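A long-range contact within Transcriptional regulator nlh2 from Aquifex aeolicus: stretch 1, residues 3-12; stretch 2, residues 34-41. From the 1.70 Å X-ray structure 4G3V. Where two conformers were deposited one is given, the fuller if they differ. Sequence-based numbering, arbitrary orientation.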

# COMPACT_ATOMS: atom_id res chain seq x y z
N ARG A 3 0.13 -7.65 18.06
CA ARG A 3 0.80 -8.14 16.87
C ARG A 3 1.16 -7.00 15.93
O ARG A 3 0.32 -6.14 15.60
N LEU A 4 2.42 -7.02 15.50
CA LEU A 4 2.96 -6.00 14.63
C LEU A 4 2.26 -5.97 13.27
O LEU A 4 1.97 -4.90 12.75
N LYS A 5 1.98 -7.14 12.70
CA LYS A 5 1.34 -7.18 11.40
C LYS A 5 -0.00 -6.46 11.48
O LYS A 5 -0.39 -5.74 10.55
N LEU A 6 -0.70 -6.64 12.59
CA LEU A 6 -2.00 -6.01 12.76
C LEU A 6 -1.88 -4.50 12.83
O LEU A 6 -2.68 -3.80 12.22
N LYS A 7 -0.89 -3.99 13.56
CA LYS A 7 -0.66 -2.55 13.61
C LYS A 7 -0.27 -1.99 12.25
O LYS A 7 -0.63 -0.86 11.91
N GLU A 8 0.47 -2.76 11.47
CA GLU A 8 0.86 -2.34 10.12
C GLU A 8 -0.34 -2.24 9.20
O GLU A 8 -0.47 -1.29 8.41
N ILE A 9 -1.24 -3.21 9.31
CA ILE A 9 -2.46 -3.19 8.52
C ILE A 9 -3.29 -1.97 8.90
O ILE A 9 -3.76 -1.21 8.03
N ASN A 10 -3.45 -1.78 10.21
CA ASN A 10 -4.24 -0.65 10.69
C ASN A 10 -3.64 0.71 10.33
O ASN A 10 -4.38 1.66 10.01
N VAL A 11 -2.33 0.85 10.38
CA VAL A 11 -1.73 2.15 10.04
C VAL A 11 -1.88 2.45 8.55
O VAL A 11 -2.06 3.61 8.16
N VAL A 12 -1.79 1.43 7.72
CA VAL A 12 -2.01 1.62 6.29
C VAL A 12 -3.46 2.06 6.04
O VAL A 12 -3.71 3.00 5.27
N LYS A 34 2.90 11.41 12.20
CA LYS A 34 2.39 11.28 13.56
C LYS A 34 1.83 9.88 13.80
O LYS A 34 2.06 9.28 14.86
N VAL A 35 1.11 9.33 12.83
CA VAL A 35 0.57 7.99 13.02
C VAL A 35 1.67 6.92 12.90
O VAL A 35 1.59 5.87 13.54
N LEU A 36 2.72 7.18 12.13
CA LEU A 36 3.85 6.25 12.13
C LEU A 36 4.46 6.17 13.52
O LEU A 36 4.89 5.10 13.98
N TYR A 37 4.49 7.29 14.21
CA TYR A 37 4.94 7.30 15.58
C TYR A 37 3.94 6.58 16.50
O TYR A 37 4.31 5.69 17.26
N SER A 38 2.68 6.96 16.43
CA SER A 38 1.69 6.43 17.36
C SER A 38 1.40 4.93 17.14
O SER A 38 1.21 4.19 18.10
N TYR A 39 1.36 4.49 15.89
CA TYR A 39 1.10 3.08 15.59
C TYR A 39 2.36 2.22 15.62
O TYR A 39 2.33 1.10 16.15
N LEU A 40 3.46 2.72 15.06
CA LEU A 40 4.64 1.87 14.83
C LEU A 40 5.91 2.28 15.57
O LEU A 40 6.96 1.63 15.39
N GLY A 41 5.85 3.34 16.37
CA GLY A 41 6.96 3.73 17.22
C GLY A 41 8.11 4.40 16.49
O GLY A 41 9.26 4.38 16.94

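Two helical segments, residues 4-12 and 34-40, run close to antiparallel, their N-to-C directions 156° apart and their axes approaching to 9.8 Å. The backbones come nearest where Lys 7 faces Tyr 39, Lys 7 CA to Tyr 39 CA 6.2 Å. No hydrogen bond crosses between the stretches; 344 Å² of surface, both sides summed, is buried by side-chain packing.

The centre of the contact is a knob-into-hole arrangement in which Leu 40 sits among Leu 4, Lys 7, Glu 8 and Val 11, residues that recur on one side of the first helix. The CA-to-CB bond of Leu 40 points sideways, but its chi1 m, chi2 t rotamer brings the end of the chain nearer to the first helix. Leu 40 CD2 then lies 4.1 Å from Leu 4 CD1, 4.0 Å from Lys 7 CB and 4.1 Å from Glu 8 CG, while Leu 40 CD1 reaches 4.0 Å from Val 11 CG1. The two methyls thus touch different parts of the hole. Leu 4 does likewise from its own side: its CA-to-CB bond also points sideways, and with chi1 t and chi2 p its CD1 meets the knob.

Val 11, with chi1 p (82°), is the most heavily covered residue, losing 89 Å² to the other helix. Its two methyls diverge: CG1 goes to Leu 40, whereas Val 11 CG2 packs 3.7 Å from Tyr 39 CB and 4.0 Å from Val 35 CG2. The CA-to-CB bond of Val 35 points toward the first helix, and with chi1 m the residue extends the apolar contact one turn back from Tyr 39. The same Val 11 CG2 lies 3.8 Å from Val 35 O, a carbonyl already engaged by Tyr 39 N at 2.7 Å within its own helix.

The CA-to-CB bond of Tyr 39 points toward the first helix, and chi1 m with chi2 71° lays its ring alongside the backbone there. Val 11 CA lies over one ring face, and Asn 10 CB lies at the ring edge, 4.0 Å from Tyr 39 CE2. Lys 7 O approaches the Tyr 39 ring obliquely. The CA-to-CB bond of Asn 10, chi1 m, also points toward the second helix, and CB is its closest atom to the tyrosine.

The CA-to-CB bond of Lys 7 points toward the second helix, with chi1 m and all later torsions t. This extended chain carries Lys 7 CD to 3.3 Å from Tyr 39 O, a contact of the aliphatic stem, and NZ continues beyond it without a hydrogen-bonding partner in the other stretch. The CA-to-CB bond of Glu 8 points away, with chi1 m and chi2 t; its CG helps line the hole for Leu 40, while its OE1 is hydrogen-bonded elsewhere in the structure.

Ser 38 stays out of the contact. Its chi1 p rotamer turns Ser 38 OG back along its own helix, within weak hydrogen-bonding reach of Lys 34 O (3.5 Å) and Val 35 O (3.4 Å). Just after Leu 40 the helix gives way at Gly 41, whose positive phi of 76° is a conformation that favours glycine.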

# COMPACT_ATOMS: atom_id res chain seq x y z
CB ARG A 3 -0.06 -9.16 16.13
CG ARG A 3 0.66 -9.88 15.02
CD ARG A 3 1.91 -10.58 15.54
NE ARG A 3 2.67 -11.22 14.48
CZ ARG A 3 3.99 -11.43 14.52
NH1 ARG A 3 4.71 -11.06 15.57
NH2 ARG A 3 4.58 -12.02 13.49
CB LEU A 4 4.45 -6.27 14.43
CG LEU A 4 5.19 -5.31 13.51
CD1 LEU A 4 5.00 -3.86 13.95
CD2 LEU A 4 6.66 -5.68 13.46
CB LYS A 5 1.16 -8.61 10.90
CG LYS A 5 2.44 -9.24 10.40
CD LYS A 5 2.21 -10.63 9.83
CE LYS A 5 3.50 -11.24 9.33
NZ LYS A 5 3.30 -12.65 8.90
CB LEU A 6 -2.70 -6.53 14.02
CG LEU A 6 -3.97 -7.33 13.74
CD1 LEU A 6 -5.03 -6.44 13.07
CD2 LEU A 6 -3.65 -8.56 12.89
CB LYS A 7 0.42 -2.19 14.63
CG LYS A 7 0.01 -2.33 16.08
CD LYS A 7 1.15 -1.92 16.99
CE LYS A 7 0.86 -2.21 18.45
NZ LYS A 7 2.05 -1.94 19.31
CB GLU A 8 1.90 -3.31 9.55
CG GLU A 8 3.25 -3.18 10.22
CD GLU A 8 4.23 -4.28 9.83
OE1 GLU A 8 3.83 -5.27 9.17
OE2 GLU A 8 5.41 -4.14 10.21
CB ILE A 9 -3.25 -4.49 8.73
CG1 ILE A 9 -2.53 -5.65 8.02
CG2 ILE A 9 -4.67 -4.34 8.21
CD1 ILE A 9 -2.98 -7.04 8.46
CB ASN A 10 -4.48 -0.78 12.21
CG ASN A 10 -5.44 -1.93 12.54
OD1 ASN A 10 -6.29 -2.29 11.72
ND2 ASN A 10 -5.32 -2.49 13.74
CB VAL A 11 -0.25 2.29 10.51
CG1 VAL A 11 0.70 1.66 9.56
CG2 VAL A 11 0.10 3.78 10.68
CB VAL A 12 -1.67 0.34 5.50
CG1 VAL A 12 -2.29 0.37 4.10
CG2 VAL A 12 -0.15 0.17 5.42
CB LYS A 34 1.31 12.33 13.82
CG LYS A 34 0.78 12.33 15.24
CD LYS A 34 -0.35 13.33 15.40
CE LYS A 34 0.08 14.74 15.06
NZ LYS A 34 -1.05 15.71 15.15
CB VAL A 35 -0.69 7.67 12.14
CG1 VAL A 35 -1.83 8.63 12.47
CG2 VAL A 35 -0.39 7.72 10.68
CB LEU A 36 4.92 6.70 11.13
CG LEU A 36 4.60 6.31 9.69
CD1 LEU A 36 5.67 6.82 8.75
CD2 LEU A 36 4.47 4.80 9.59
CB TYR A 37 5.15 8.73 16.06
CG TYR A 37 5.37 8.82 17.53
CD1 TYR A 37 6.60 8.52 18.08
CD2 TYR A 37 4.34 9.21 18.38
CE1 TYR A 37 6.80 8.61 19.44
CE2 TYR A 37 4.54 9.30 19.73
CZ TYR A 37 5.77 9.00 20.26
OH TYR A 37 5.93 9.10 21.61
CB SER A 38 0.41 7.26 17.31
OG SER A 38 -0.28 7.04 16.09
CB TYR A 39 0.43 2.93 14.22
CG TYR A 39 -1.05 3.28 14.17
CD1 TYR A 39 -1.48 4.60 14.27
CD2 TYR A 39 -2.02 2.29 14.00
CE1 TYR A 39 -2.82 4.92 14.21
CE2 TYR A 39 -3.36 2.60 13.93
CZ TYR A 39 -3.76 3.92 14.04
OH TYR A 39 -5.11 4.25 13.99
CB LEU A 40 4.96 1.80 13.33
CG LEU A 40 3.88 1.18 12.45
CD1 LEU A 40 4.38 1.05 11.03
CD2 LEU A 40 3.46 -0.19 13.00